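Local structure of glutathione S-transferase family protein (Pseudomonas putida, 3LXZ) at residues T32-G36 against G48-V52. The protein probably catalyses the conjugation of reduced glutathione to a wide range of hydrophobic electrophiles. Sequence-based numbering, arbitrary orientation.
Sequences TFYGG and GKVPV
With CG trans to its own nitrogen (chi1 172°), Phe33 reaches across to Val50, where a chi1 of 154° sets CG1 anti to the backbone nitrogen and leaves CG2, opposite the carbonyl carbon, to meet the ring. Phe33 CD2 lies 3.9 Å from Val50 CG2, and the neighbouring Phe33 CE2 is 4.1 Å from Val52 CG2, so one side of the ring meets a methyl of each valine obliquely. The same Val50 methyl also nestles against backbone, 3.7 Å from Tyr34 C, a fit that suits a compact beta-branched residue. Lys49 O approaches the Phe33 ring edge, while Gly35 N sits 3.5 Å above the plane of that ring, over its centre. Beyond this apolar patch, Gly36 N donates a nearly straight hydrogen bond (165°) to Gly48 O, 2.9 Å away. Glycine suits all three positions here: Gly35 has positive phi and a CA just 3.6 Å from Gly48 O, and Gly36 and Gly48 adopt backbone angles natural to glycine. The cis peptide before Pro51 belongs to the cis-proline loop of the thioredoxin fold, leading into strand 52-55. Lys49 and Val50 belong to the glutathione site, empty in this chain; one backbone hydrogen bond and the apolar packing tie it to the loop after strand 28-32.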
ATOM      1  N   THR A  32      -1.471 -23.644   7.517  1.00 19.35           N
ATOM      2  CA  THR A  32      -1.601 -23.667   6.052  1.00 19.59           C
ATOM      3  C   THR A  32      -2.954 -23.056   5.650  1.00 19.63           C
ATOM      4  O   THR A  32      -4.007 -23.502   6.126  1.00 20.57           O
ATOM      5  CB  THR A  32      -1.446 -25.103   5.485  1.00 19.76           C
ATOM      6  OG1 THR A  32      -0.235 -25.678   6.002  1.00 22.42           O
ATOM      7  CG2 THR A  32      -1.358 -25.109   3.937  1.00 19.19           C
ATOM      8  N   PHE A  33      -2.906 -22.064   4.764  1.00 18.36           N
ATOM      9  CA  PHE A  33      -4.050 -21.208   4.411  1.00 18.28           C
ATOM     10  C   PHE A  33      -3.647 -20.510   3.108  1.00 18.49           C
ATOM     11  O   PHE A  33      -2.603 -19.868   3.044  1.00 19.19           O
ATOM     12  CB  PHE A  33      -4.323 -20.165   5.508  1.00 18.38           C
ATOM     13  CG  PHE A  33      -5.371 -19.127   5.131  1.00 18.32           C
ATOM     14  CD1 PHE A  33      -6.743 -19.425   5.138  1.00 18.94           C
ATOM     15  CD2 PHE A  33      -4.977 -17.854   4.796  1.00 18.21           C
ATOM     16  CE1 PHE A  33      -7.709 -18.439   4.792  1.00 20.31           C
ATOM     17  CE2 PHE A  33      -5.925 -16.876   4.451  1.00 18.33           C
ATOM     18  CZ  PHE A  33      -7.295 -17.184   4.448  1.00 18.40           C
ATOM     19  N   TYR A  34      -4.446 -20.672   2.060  1.00 17.73           N
ATOM     20  CA  TYR A  34      -4.089 -20.129   0.767  1.00 17.46           C
ATOM     21  C   TYR A  34      -4.933 -18.892   0.391  1.00 18.41           C
ATOM     22  O   TYR A  34      -4.785 -18.362  -0.720  1.00 18.53           O
ATOM     23  CB  TYR A  34      -4.285 -21.193  -0.293  1.00 17.41           C
ATOM     24  CG  TYR A  34      -3.367 -22.390  -0.155  1.00 16.33           C
ATOM     25  CD1 TYR A  34      -2.008 -22.304  -0.513  1.00 14.69           C
ATOM     26  CD2 TYR A  34      -3.860 -23.606   0.341  1.00 16.63           C
ATOM     27  CE1 TYR A  34      -1.158 -23.430  -0.405  1.00 16.98           C
ATOM     28  CE2 TYR A  34      -3.033 -24.729   0.453  1.00 15.68           C
ATOM     29  CZ  TYR A  34      -1.691 -24.636   0.086  1.00 15.38           C
ATOM     30  OH  TYR A  34      -0.888 -25.781   0.196  1.00 15.29           O
ATOM     31  N   GLY A  35      -5.811 -18.478   1.293  1.00 18.53           N
ATOM     32  CA  GLY A  35      -6.675 -17.316   1.059  1.00 19.98           C
ATOM     33  C   GLY A  35      -7.575 -17.558  -0.119  1.00 21.98           C
ATOM     34  O   GLY A  35      -8.173 -18.639  -0.226  1.00 22.59           O
ATOM     35  N   GLY A  36      -7.673 -16.584  -1.016  1.00 22.76           N
ATOM     36  CA  GLY A  36      -8.592 -16.701  -2.143  1.00 22.92           C
ATOM     37  C   GLY A  36     -10.013 -16.277  -1.757  1.00 24.20           C
ATOM     38  O   GLY A  36     -10.291 -15.791  -0.640  1.00 23.42           O
ATOM     39  N   GLY A  48      -8.926 -11.760   0.737  1.00 17.81           N
ATOM     40  CA  GLY A  48      -8.472 -13.078   0.292  1.00 18.40           C
ATOM     41  C   GLY A  48      -6.955 -13.138   0.172  1.00 19.53           C
ATOM     42  O   GLY A  48      -6.410 -14.045  -0.453  1.00 18.95           O
ATOM     43  N   LYS A  49      -6.276 -12.156   0.756  1.00 19.19           N
ATOM     44  CA  LYS A  49      -4.815 -12.088   0.673  1.00 19.05           C
ATOM     45  C   LYS A  49      -4.168 -12.920   1.753  1.00 18.79           C
ATOM     46  O   LYS A  49      -4.753 -13.223   2.755  1.00 19.31           O
ATOM     47  CB  LYS A  49      -4.301 -10.639   0.842  1.00 19.87           C
ATOM     48  CG  LYS A  49      -4.743  -9.644  -0.272  1.00 19.73           C
ATOM     49  CD  LYS A  49      -4.503 -10.169  -1.680  1.00 20.18           C
ATOM     50  CE  LYS A  49      -5.213  -9.273  -2.656  1.00 22.40           C
ATOM     51  NZ  LYS A  49      -5.016  -9.603  -4.099  1.00 21.44           N
ATOM     52  N   VAL A  50      -2.914 -13.258   1.521  1.00 18.28           N
ATOM     53  CA  VAL A  50      -2.096 -13.940   2.496  1.00 18.76           C
ATOM     54  C   VAL A  50      -0.922 -13.010   2.775  1.00 17.74           C
ATOM     55  O   VAL A  50      -0.451 -12.331   1.838  1.00 16.60           O
ATOM     56  CB  VAL A  50      -1.643 -15.269   1.849  1.00 18.50           C
ATOM     57  CG1 VAL A  50      -0.350 -15.789   2.420  1.00 18.17           C
ATOM     58  CG2 VAL A  50      -2.778 -16.291   1.921  1.00 19.53           C
ATOM     59  N   PRO A  51      -0.416 -12.975   4.035  1.00 17.04           N
ATOM     60  CA  PRO A  51      -0.763 -13.767   5.216  1.00 17.24           C
ATOM     61  C   PRO A  51      -1.781 -13.118   6.133  1.00 17.10           C
ATOM     62  O   PRO A  51      -2.124 -11.967   5.938  1.00 17.33           O
ATOM     63  CB  PRO A  51       0.567 -13.846   5.963  1.00 16.67           C
ATOM     64  CG  PRO A  51       1.179 -12.484   5.681  1.00 15.60           C
ATOM     65  CD  PRO A  51       0.818 -12.190   4.260  1.00 16.81           C
ATOM     66  N   VAL A  52      -2.196 -13.848   7.177  1.00 17.75           N
ATOM     67  CA  VAL A  52      -3.030 -13.291   8.242  1.00 18.00           C
ATOM     68  C   VAL A  52      -2.391 -13.657   9.590  1.00 17.80           C
ATOM     69  O   VAL A  52      -1.980 -14.805   9.773  1.00 18.41           O
ATOM     70  CB  VAL A  52      -4.472 -13.820   8.153  1.00 18.98           C
ATOM     71  CG1 VAL A  52      -5.397 -13.100   9.139  1.00 20.07           C
ATOM     72  CG2 VAL A  52      -5.011 -13.611   6.770  1.00 20.46           C
TER